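Local atomic coordinates of Cwp19 (Clostridioides difficile, PDB entry 5OQ3), a protein that probably cleaves glycosidic bonds of the bacterial cell wall through this TIM-barrel glycoside hydrolase domain, and may also act as an N-acetylmuramoyl-L-alanine amidase. Residues A[28-39]-A[359-367]; A[340-351]-A[373-381]. All blocks are in the same frame, centred on the assembly; numbering follows the deposited sequence.

Interaction 1 of 2, residues A[28-39]-A[359-367]; sequences RAAWISTVYNLD and SMYFSAKDI
M360 lies across the indole of W31, with CB over one face of the six-membered ring at 3.8 Å from its centroid. The indole is further hemmed in by the backbone of strand 359-361, for CZ3 of W31 lies 3.4 Å from O of M360. W31 has its CG anti to the carbonyl carbon (chi1 -80°), which turns the ring toward that strand. F362 flanks it, CB of F362 lying 3.6 Å from CE3 of W31, with the two ring planes inclined at 57°.

Beneath these side chains strands 28-32 and 359-361 run parallel, joined by the hydrogen bonds A29 N to S359 O, Y361 N to A29 O and W31 N to Y361 O. The bonding continues past a cis peptide between F362 and S363, where A364 N donates to W31 O at 2.9 Å.

D39 holds the same turn from the loop. Its OD1 takes the hydroxyl of S363 on the syn lone pair (OG to OD1 2.7 Å) and K365 N from above the carboxylate plane (N to OD1 2.9 Å), while OD2 accepts S33 N. Beyond this grip on buried S363 lies the solvent side, without side-chain hydrogen bonds across the segments, where exposed L38 crosses F362 and the methylene chain of K365.

The pair closes the eight-stranded barrel between its first and last strands. Strand 68-74 flanks strand 28-32 on its other edge, helix 47-63 covers A30 and I32, and W122 meets W31 edge-to-face.

Interaction 2 of 2, residues A[340-351]-A[373-381]; sequences AKEIVQQVTLNR and IQKDLKSLY
L380 lays its two methyl groups against V347, CD1 coming within 3.9 Å of CB of V347, and CD2 of L380 also touches CG1 of V344. Helices 343-350 and 373-381 run in nearly the same direction, 24° apart, with their axes 10.0 Å apart at closest approach. Toward the N-terminal ends, D376 sets its CB against CG2 of I343 and, at 3.8 Å, CG2 of V344. The row ends where CD1 of I373 meets CB of A340.

At the C-terminal end, R351 stretches out from CG to NE and donates two hydrogen bonds to one atom: NH2 lies 3.0 Å and NH1 3.3 Å from O of L380, the NH2 bond being the shorter and straighter. This oxygen lies in the guanidinium plane; NH1 meets it on a lone pair, whereas NH2 stands above the carbonyl plane. CG1 of V347 covers one face of the guanidinium, and the Y381 ring is turned 70° from it, with CE1 3.4 Å from NH2 of R351.

The other end is bridged by water. One water donates to A340 O and to OD2 of D376, at 2.6 Å from OD2; a second accepts from V344 N and donates to K341 O and D376 OD2. An apolar seam is thus closed by polar links at both ends: the carboxylate of D376 reaches the start of helix 343-350 through water, while the positive charge of R351, shared with E26 in a salt bridge through NH2, probably also complements the carbonyl end of helix 373-381.

From the N terminus, the chain enters the barrel through strand 27-32, passes through the intervening strands and helices, and reaches helix 343-350 before strand 356-361. Interaction 1 then closes a loop of 319 intervening residues, bringing the eighth strand beside the first. Past helix 364-369 the chain enters helix 371-381, and interaction 2 closes a much shorter loop of 21 residues back onto helix 343-350. The two loops cross, because 359-367 lies between the two partners of interaction 2 while 28-39 precedes both. They also touch: the hydroxyls of Y361 and Y381 lie 2.6 Å apart, OH to OH, in a probable hydrogen bond that ties the last strand to the C-terminal helix outside it.

Interaction 1 of 2, residues A[28-39]-A[359-367]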
loop_
_atom_site.group_PDB
_atom_site.type_symbol
_atom_site.label_atom_id
_atom_site.label_comp_id
_atom_site.label_asym_id
_atom_site.label_seq_id
_atom_site.Cartn_x
_atom_site.Cartn_y
_atom_site.Cartn_z
ATOM N N ARG A 28 14.866 0.058 -4.090
ATOM C CA ARG A 28 14.770 -1.357 -4.413
ATOM C C ARG A 28 14.011 -2.038 -3.266
ATOM O O ARG A 28 14.628 -2.573 -2.357
ATOM C CB ARG A 28 16.202 -1.945 -4.578
ATOM C CG ARG A 28 16.964 -1.274 -5.702
ATOM C CD ARG A 28 18.461 -1.601 -5.698
ATOM N NE ARG A 28 19.141 -0.923 -6.810
ATOM C CZ ARG A 28 20.442 -1.010 -7.086
ATOM N NH1 ARG A 28 21.249 -1.692 -6.283
ATOM N NH2 ARG A 28 20.922 -0.414 -8.167
ATOM N N ALA A 29 12.678 -1.945 -3.299
ATOM C CA ALA A 29 11.848 -2.355 -2.154
ATOM C C ALA A 29 11.116 -3.631 -2.413
ATOM O O ALA A 29 10.865 -3.969 -3.549
ATOM C CB ALA A 29 10.851 -1.243 -1.839
ATOM N N ALA A 30 10.778 -4.316 -1.345
ATOM C CA ALA A 30 9.859 -5.426 -1.409
ATOM C C ALA A 30 8.718 -5.192 -0.414
ATOM O O ALA A 30 8.967 -4.840 0.734
ATOM C CB ALA A 30 10.555 -6.734 -1.126
ATOM N N TRP A 31 7.497 -5.463 -0.869
ATOM C CA TRP A 31 6.337 -5.514 0.015
ATOM C C TRP A 31 6.384 -6.806 0.830
ATOM O O TRP A 31 6.595 -7.898 0.262
ATOM C CB TRP A 31 5.020 -5.449 -0.775
ATOM C CG TRP A 31 4.615 -4.097 -1.217
ATOM C CD1 TRP A 31 4.057 -3.124 -0.451
ATOM C CD2 TRP A 31 4.593 -3.585 -2.560
ATOM N NE1 TRP A 31 3.768 -2.035 -1.210
ATOM C CE2 TRP A 31 4.018 -2.316 -2.513
ATOM C CE3 TRP A 31 4.955 -4.111 -3.799
ATOM C CZ2 TRP A 31 3.842 -1.518 -3.649
ATOM C CZ3 TRP A 31 4.751 -3.356 -4.926
ATOM C CH2 TRP A 31 4.201 -2.071 -4.840
ATOM N N ILE A 32 6.152 -6.670 2.134
ATOM C CA ILE A 32 5.972 -7.799 3.043
ATOM C C ILE A 32 4.544 -7.637 3.627
ATOM O O ILE A 32 4.296 -6.852 4.530
ATOM C CB ILE A 32 7.052 -7.768 4.157
ATOM C CG1 ILE A 32 8.473 -7.876 3.516
ATOM C CG2 ILE A 32 6.831 -8.872 5.193
ATOM C CD1 ILE A 32 9.619 -7.761 4.505
ATOM N N SER A 33 3.620 -8.354 3.030
ATOM C CA SER A 33 2.210 -8.363 3.385
ATOM C C SER A 33 1.952 -9.333 4.501
ATOM O O SER A 33 2.466 -10.460 4.511
ATOM C CB SER A 33 1.366 -8.661 2.153
ATOM O OG SER A 33 -0.012 -8.544 2.456
ATOM N N THR A 34 1.145 -8.890 5.457
ATOM C CA THR A 34 0.769 -9.667 6.645
ATOM C C THR A 34 -0.693 -10.139 6.606
ATOM O O THR A 34 -1.081 -11.070 7.316
ATOM C CB THR A 34 0.995 -8.824 7.906
ATOM O OG1 THR A 34 0.201 -7.638 7.822
ATOM C CG2 THR A 34 2.438 -8.455 8.053
ATOM N N VAL A 35 -1.496 -9.548 5.720
ATOM C CA VAL A 35 -2.891 -9.975 5.574
ATOM C C VAL A 35 -2.908 -11.406 5.053
ATOM O O VAL A 35 -2.150 -11.759 4.144
ATOM C CB VAL A 35 -3.691 -9.003 4.669
ATOM C CG1 VAL A 35 -3.309 -9.156 3.201
ATOM C CG2 VAL A 35 -5.193 -9.238 4.841
ATOM N N TYR A 36 -3.710 -12.257 5.699
ATOM C CA TYR A 36 -3.726 -13.694 5.411
ATOM C C TYR A 36 -2.322 -14.323 5.502
ATOM O O TYR A 36 -2.079 -15.371 4.932
ATOM C CB TYR A 36 -4.381 -13.981 4.065
ATOM C CG TYR A 36 -5.806 -13.569 3.991
ATOM C CD1 TYR A 36 -6.749 -14.110 4.881
ATOM C CD2 TYR A 36 -6.249 -12.672 3.024
ATOM C CE1 TYR A 36 -8.082 -13.754 4.818
ATOM C CE2 TYR A 36 -7.592 -12.310 2.959
ATOM C CZ TYR A 36 -8.491 -12.854 3.862
ATOM O OH TYR A 36 -9.812 -12.522 3.810
ATOM N N ASN A 37 -1.422 -13.703 6.283
ATOM C CA ASN A 37 -0.079 -14.244 6.515
ATOM C C ASN A 37 0.641 -14.473 5.179
ATOM O O ASN A 37 1.364 -15.424 5.022
ATOM C CB ASN A 37 -0.198 -15.532 7.371
ATOM C CG ASN A 37 -0.770 -15.227 8.738
ATOM O OD1 ASN A 37 -1.989 -15.181 8.921
ATOM N ND2 ASN A 37 0.109 -14.923 9.690
ATOM N N LEU A 38 0.436 -13.570 4.218
ATOM C CA LEU A 38 0.928 -13.812 2.846
ATOM C C LEU A 38 2.456 -13.976 2.796
ATOM O O LEU A 38 2.972 -14.981 2.304
ATOM C CB LEU A 38 0.493 -12.684 1.908
ATOM C CG LEU A 38 0.885 -12.855 0.445
ATOM C CD1 LEU A 38 0.073 -13.998 -0.169
ATOM C CD2 LEU A 38 0.750 -11.547 -0.359
ATOM N N ASP A 39 3.170 -12.964 3.280
ATOM C CA ASP A 39 4.615 -12.979 3.306
ATOM C C ASP A 39 5.217 -13.267 4.677
ATOM O O ASP A 39 6.242 -13.908 4.750
ATOM C CB ASP A 39 5.189 -11.638 2.847
ATOM C CG ASP A 39 4.847 -11.289 1.401
ATOM O OD1 ASP A 39 5.180 -12.063 0.499
ATOM O OD2 ASP A 39 4.170 -10.270 1.149
ATOM N N SER A 359 12.015 0.716 -7.886
ATOM C CA SER A 359 10.988 -0.308 -7.993
ATOM C C SER A 359 10.591 -0.796 -6.595
ATOM O O SER A 359 11.413 -0.765 -5.658
ATOM C CB SER A 359 11.487 -1.522 -8.758
ATOM O OG SER A 359 11.725 -1.259 -10.134
ATOM N N MET A 360 9.356 -1.300 -6.527
ATOM C CA MET A 360 8.857 -2.071 -5.407
ATOM C C MET A 360 8.288 -3.353 -5.935
ATOM O O MET A 360 7.567 -3.330 -6.891
ATOM C CB MET A 360 7.808 -1.296 -4.591
ATOM C CG MET A 360 8.224 0.073 -4.092
ATOM S SD MET A 360 7.360 0.497 -2.570
ATOM C CE MET A 360 8.389 1.803 -1.992
ATOM N N TYR A 361 8.659 -4.477 -5.324
ATOM C CA TYR A 361 8.325 -5.815 -5.810
ATOM C C TYR A 361 7.171 -6.411 -4.973
ATOM O O TYR A 361 7.307 -6.547 -3.755
ATOM C CB TYR A 361 9.534 -6.761 -5.713
ATOM C CG TYR A 361 10.587 -6.344 -6.719
ATOM C CD1 TYR A 361 10.562 -6.847 -8.008
ATOM C CD2 TYR A 361 11.593 -5.448 -6.408
ATOM C CE1 TYR A 361 11.504 -6.474 -8.934
ATOM C CE2 TYR A 361 12.537 -5.056 -7.350
ATOM C CZ TYR A 361 12.474 -5.573 -8.618
ATOM O OH TYR A 361 13.387 -5.213 -9.587
ATOM N N PHE A 362 6.121 -6.816 -5.658
ATOM C CA PHE A 362 5.026 -7.559 -5.053
ATOM C C PHE A 362 5.171 -9.024 -5.377
ATOM O O PHE A 362 4.884 -9.384 -6.509
ATOM C CB PHE A 362 3.646 -7.042 -5.457
ATOM C CG PHE A 362 2.603 -7.473 -4.456
ATOM C CD1 PHE A 362 1.934 -8.699 -4.583
ATOM C CD2 PHE A 362 2.430 -6.750 -3.284
ATOM C CE1 PHE A 362 1.045 -9.117 -3.629
ATOM C CE2 PHE A 362 1.542 -7.189 -2.311
ATOM C CZ PHE A 362 0.857 -8.375 -2.490
ATOM N N SER A 363 5.593 -9.871 -4.423
ATOM C CA SER A 363 5.870 -9.557 -3.031
ATOM C C SER A 363 7.125 -10.301 -2.591
ATOM O O SER A 363 7.695 -11.091 -3.346
ATOM C CB SER A 363 4.665 -9.864 -2.116
ATOM O OG SER A 363 4.459 -11.259 -2.011
ATOM N N ALA A 364 7.524 -10.080 -1.353
ATOM C CA ALA A 364 8.746 -10.657 -0.797
ATOM C C ALA A 364 8.841 -12.166 -0.932
ATOM O O ALA A 364 9.931 -12.685 -1.246
ATOM C CB ALA A 364 8.880 -10.260 0.655
ATOM N N LYS A 365 7.734 -12.883 -0.709
ATOM C CA LYS A 365 7.774 -14.339 -0.810
ATOM C C LYS A 365 8.212 -14.816 -2.194
ATOM O O LYS A 365 8.774 -15.912 -2.342
ATOM C CB LYS A 365 6.416 -14.946 -0.445
ATOM C CG LYS A 365 5.270 -14.717 -1.427
ATOM C CD LYS A 365 4.035 -15.465 -0.911
ATOM C CE LYS A 365 2.772 -15.123 -1.671
ATOM N NZ LYS A 365 2.834 -15.571 -3.085
ATOM N N ASP A 366 7.855 -14.033 -3.219
ATOM C CA ASP A 366 8.182 -14.473 -4.577
ATOM C C ASP A 366 9.680 -14.456 -4.826
ATOM O O ASP A 366 10.205 -15.316 -5.493
ATOM C CB ASP A 366 7.444 -13.621 -5.599
ATOM C CG ASP A 366 5.958 -13.776 -5.492
ATOM O OD1 ASP A 366 5.434 -14.898 -5.657
ATOM O OD2 ASP A 366 5.274 -12.764 -5.270
ATOM N N ILE A 367 10.351 -13.467 -4.242
ATOM C CA ILE A 367 11.803 -13.445 -4.271
ATOM C C ILE A 367 12.371 -14.612 -3.450
ATOM O O ILE A 367 13.255 -15.348 -3.944
ATOM C CB ILE A 367 12.330 -12.102 -3.717
ATOM C CG1 ILE A 367 11.902 -10.941 -4.618
ATOM C CG2 ILE A 367 13.854 -12.125 -3.640
ATOM C CD1 ILE A 367 12.116 -9.556 -4.045
#

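Interaction 2 of 2, residues A[340-351]-A[373-381]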
loop_
_atom_site.group_PDB
_atom_site.type_symbol
_atom_site.label_atom_id
_atom_site.label_comp_id
_atom_site.label_asym_id
_atom_site.label_seq_id
_atom_site.Cartn_x
_atom_site.Cartn_y
_atom_site.Cartn_z
ATOM N N ALA A 340 7.518 -12.220 -13.908
ATOM C CA ALA A 340 8.797 -12.622 -13.344
ATOM C C ALA A 340 9.814 -12.964 -14.456
ATOM O O ALA A 340 10.958 -12.539 -14.397
ATOM C CB ALA A 340 8.612 -13.813 -12.427
ATOM N N LYS A 341 9.375 -13.703 -15.477
ATOM C CA LYS A 341 10.256 -14.106 -16.563
ATOM C C LYS A 341 10.849 -12.937 -17.343
ATOM O O LYS A 341 11.932 -13.076 -17.944
ATOM C CB LYS A 341 9.493 -15.057 -17.506
ATOM C CG LYS A 341 10.304 -15.647 -18.611
ATOM C CD LYS A 341 9.488 -16.689 -19.338
ATOM C CE LYS A 341 8.412 -16.091 -20.229
ATOM N NZ LYS A 341 8.106 -17.039 -21.348
ATOM N N GLU A 342 10.178 -11.776 -17.287
ATOM C CA GLU A 342 10.639 -10.596 -18.022
ATOM C C GLU A 342 11.036 -9.485 -17.124
ATOM O O GLU A 342 11.107 -8.334 -17.572
ATOM C CB GLU A 342 9.610 -10.120 -19.036
ATOM C CG GLU A 342 8.273 -9.664 -18.497
ATOM C CD GLU A 342 7.354 -9.174 -19.599
ATOM O OE1 GLU A 342 6.894 -8.024 -19.532
ATOM O OE2 GLU A 342 7.077 -9.959 -20.548
ATOM N N ILE A 343 11.376 -9.801 -15.884
ATOM C CA ILE A 343 11.651 -8.698 -14.976
ATOM C C ILE A 343 12.913 -7.917 -15.382
ATOM O O ILE A 343 12.966 -6.703 -15.203
ATOM C CB ILE A 343 11.725 -9.190 -13.512
ATOM C CG1 ILE A 343 11.661 -8.010 -12.506
ATOM C CG2 ILE A 343 12.974 -9.995 -13.235
ATOM C CD1 ILE A 343 10.456 -7.085 -12.643
ATOM N N VAL A 344 13.930 -8.578 -15.910
ATOM C CA VAL A 344 15.115 -7.840 -16.351
ATOM C C VAL A 344 14.739 -6.857 -17.468
ATOM O O VAL A 344 15.163 -5.709 -17.480
ATOM C CB VAL A 344 16.250 -8.805 -16.772
ATOM C CG1 VAL A 344 17.371 -8.019 -17.429
ATOM C CG2 VAL A 344 16.771 -9.547 -15.544
ATOM N N GLN A 345 13.958 -7.314 -18.421
ATOM C CA GLN A 345 13.468 -6.446 -19.489
ATOM C C GLN A 345 12.674 -5.246 -18.942
ATOM O O GLN A 345 12.858 -4.102 -19.407
ATOM C CB GLN A 345 12.612 -7.264 -20.457
ATOM C CG GLN A 345 12.133 -6.485 -21.663
ATOM C CD GLN A 345 11.216 -7.270 -22.574
ATOM O OE1 GLN A 345 10.919 -8.423 -22.310
ATOM N NE2 GLN A 345 10.709 -6.613 -23.618
ATOM N N GLN A 346 11.779 -5.485 -17.988
ATOM C CA GLN A 346 11.029 -4.391 -17.407
ATOM C C GLN A 346 11.914 -3.383 -16.724
ATOM O O GLN A 346 11.742 -2.187 -16.950
ATOM C CB GLN A 346 9.933 -4.932 -16.471
ATOM C CG GLN A 346 8.844 -5.725 -17.145
ATOM C CD GLN A 346 7.566 -5.839 -16.306
ATOM O OE1 GLN A 346 7.548 -5.567 -15.095
ATOM N NE2 GLN A 346 6.504 -6.335 -16.938
ATOM N N VAL A 347 12.829 -3.814 -15.862
ATOM C CA VAL A 347 13.623 -2.859 -15.132
ATOM C C VAL A 347 14.623 -2.149 -16.046
ATOM O O VAL A 347 14.886 -0.976 -15.882
ATOM C CB VAL A 347 14.320 -3.517 -13.921
ATOM C CG1 VAL A 347 15.280 -2.561 -13.241
ATOM C CG2 VAL A 347 13.273 -3.970 -12.900
ATOM N N THR A 348 15.121 -2.837 -17.068
ATOM C CA THR A 348 15.971 -2.190 -18.069
ATOM C C THR A 348 15.225 -1.025 -18.754
ATOM O O THR A 348 15.768 0.067 -18.945
ATOM C CB THR A 348 16.477 -3.223 -19.076
ATOM O OG1 THR A 348 17.247 -4.222 -18.400
ATOM C CG2 THR A 348 17.340 -2.579 -20.166
ATOM N N LEU A 349 13.956 -1.239 -19.082
ATOM C CA LEU A 349 13.142 -0.184 -19.655
ATOM C C LEU A 349 12.958 0.955 -18.659
ATOM O O LEU A 349 13.074 2.128 -19.043
ATOM C CB LEU A 349 11.813 -0.753 -20.118
ATOM C CG LEU A 349 10.867 0.251 -20.792
ATOM C CD1 LEU A 349 11.497 0.860 -22.056
ATOM C CD2 LEU A 349 9.511 -0.377 -21.058
ATOM N N ASN A 350 12.629 0.628 -17.403
ATOM C CA ASN A 350 12.443 1.656 -16.408
ATOM C C ASN A 350 13.632 2.584 -16.378
ATOM O O ASN A 350 13.490 3.789 -16.186
ATOM C CB ASN A 350 12.338 1.074 -14.992
ATOM C CG ASN A 350 11.108 0.223 -14.767
ATOM O OD1 ASN A 350 10.215 0.126 -15.634
ATOM N ND2 ASN A 350 11.095 -0.462 -13.619
ATOM N N ARG A 351 14.820 2.010 -16.454
ATOM C CA ARG A 351 16.054 2.762 -16.325
ATOM C C ARG A 351 16.340 3.720 -17.484
ATOM O O ARG A 351 17.247 4.524 -17.409
ATOM C CB ARG A 351 17.206 1.788 -16.045
ATOM C CG ARG A 351 17.148 1.244 -14.602
ATOM C CD ARG A 351 17.988 0.049 -14.411
ATOM N NE ARG A 351 18.201 -0.268 -13.017
ATOM C CZ ARG A 351 18.972 -1.261 -12.613
ATOM N NH1 ARG A 351 19.553 -2.060 -13.519
ATOM N NH2 ARG A 351 19.168 -1.462 -11.343
ATOM N N ILE A 373 14.147 -15.711 -9.883
ATOM C CA ILE A 373 13.907 -14.343 -9.545
ATOM C C ILE A 373 15.110 -13.771 -8.784
ATOM O O ILE A 373 15.549 -12.643 -9.063
ATOM C CB ILE A 373 12.579 -14.189 -8.753
ATOM C CG1 ILE A 373 11.389 -14.411 -9.679
ATOM C CG2 ILE A 373 12.509 -12.777 -8.216
ATOM C CD1 ILE A 373 10.018 -14.440 -9.006
ATOM N N GLN A 374 15.647 -14.536 -7.847
ATOM C CA GLN A 374 16.828 -14.104 -7.124
ATOM C C GLN A 374 17.982 -13.783 -8.069
ATOM O O GLN A 374 18.621 -12.741 -7.962
ATOM C CB GLN A 374 17.252 -15.151 -6.107
ATOM C CG GLN A 374 16.341 -15.228 -4.893
ATOM C CD GLN A 374 16.614 -16.458 -4.065
ATOM O OE1 GLN A 374 17.751 -16.925 -4.010
ATOM N NE2 GLN A 374 15.566 -17.015 -3.438
ATOM N N LYS A 375 18.232 -14.684 -9.009
ATOM C CA LYS A 375 19.319 -14.492 -9.966
ATOM C C LYS A 375 19.111 -13.227 -10.828
ATOM O O LYS A 375 20.061 -12.475 -11.073
ATOM C CB LYS A 375 19.436 -15.749 -10.860
ATOM C CG LYS A 375 20.548 -15.718 -11.891
ATOM C CD LYS A 375 20.762 -17.100 -12.517
ATOM C CE LYS A 375 19.669 -17.498 -13.500
ATOM N NZ LYS A 375 20.025 -17.132 -14.904
ATOM N N ASP A 376 17.867 -13.002 -11.270
ATOM C CA ASP A 376 17.545 -11.817 -12.091
ATOM C C ASP A 376 17.730 -10.520 -11.315
ATOM O O ASP A 376 18.372 -9.572 -11.827
ATOM C CB ASP A 376 16.155 -11.932 -12.684
ATOM C CG ASP A 376 16.097 -12.917 -13.862
ATOM O OD1 ASP A 376 17.140 -13.239 -14.441
ATOM O OD2 ASP A 376 15.000 -13.331 -14.222
ATOM N N LEU A 377 17.239 -10.472 -10.075
ATOM C CA LEU A 377 17.434 -9.271 -9.281
ATOM C C LEU A 377 18.910 -9.051 -8.946
ATOM O O LEU A 377 19.383 -7.920 -9.023
ATOM C CB LEU A 377 16.541 -9.267 -8.031
ATOM C CG LEU A 377 15.164 -8.608 -8.257
ATOM C CD1 LEU A 377 14.401 -9.243 -9.395
ATOM C CD2 LEU A 377 14.349 -8.621 -6.972
ATOM N N LYS A 378 19.647 -10.113 -8.612
ATOM C CA LYS A 378 21.096 -9.961 -8.415
ATOM C C LYS A 378 21.747 -9.326 -9.636
ATOM O O LYS A 378 22.578 -8.426 -9.507
ATOM C CB LYS A 378 21.781 -11.299 -8.116
ATOM C CG LYS A 378 21.673 -11.703 -6.667
ATOM C CD LYS A 378 22.467 -12.969 -6.365
ATOM C CE LYS A 378 21.788 -13.775 -5.270
ATOM N NZ LYS A 378 22.460 -15.075 -5.014
ATOM N N SER A 379 21.370 -9.776 -10.826
ATOM C CA SER A 379 21.982 -9.217 -12.042
ATOM C C SER A 379 21.594 -7.721 -12.272
ATOM O O SER A 379 22.387 -6.931 -12.781
ATOM C CB SER A 379 21.673 -10.093 -13.244
ATOM O OG SER A 379 20.329 -9.982 -13.592
ATOM N N LEU A 380 20.397 -7.321 -11.849
ATOM C CA LEU A 380 20.001 -5.922 -11.947
ATOM C C LEU A 380 20.688 -5.053 -10.911
ATOM O O LEU A 380 20.902 -3.872 -11.174
ATOM C CB LEU A 380 18.490 -5.816 -11.744
ATOM C CG LEU A 380 17.646 -6.411 -12.859
ATOM C CD1 LEU A 380 16.194 -6.530 -12.426
ATOM C CD2 LEU A 380 17.765 -5.586 -14.131
ATOM N N TYR A 381 20.993 -5.610 -9.738
ATOM C CA TYR A 381 21.402 -4.807 -8.603
ATOM C C TYR A 381 22.831 -4.963 -8.108
ATOM O O TYR A 381 23.221 -4.362 -7.099
ATOM C CB TYR A 381 20.397 -5.034 -7.468
ATOM C CG TYR A 381 18.981 -4.614 -7.801
ATOM C CD1 TYR A 381 18.727 -3.509 -8.614
ATOM C CD2 TYR A 381 17.879 -5.304 -7.299
ATOM C CE1 TYR A 381 17.433 -3.080 -8.906
ATOM C CE2 TYR A 381 16.584 -4.887 -7.579
ATOM C CZ TYR A 381 16.351 -3.771 -8.385
ATOM O OH TYR A 381 15.062 -3.384 -8.656
HETATM O O HOH W 1 12.956 -13.685 -12.708
HETATM O O HOH W 2 14.065 -11.514 -16.621
#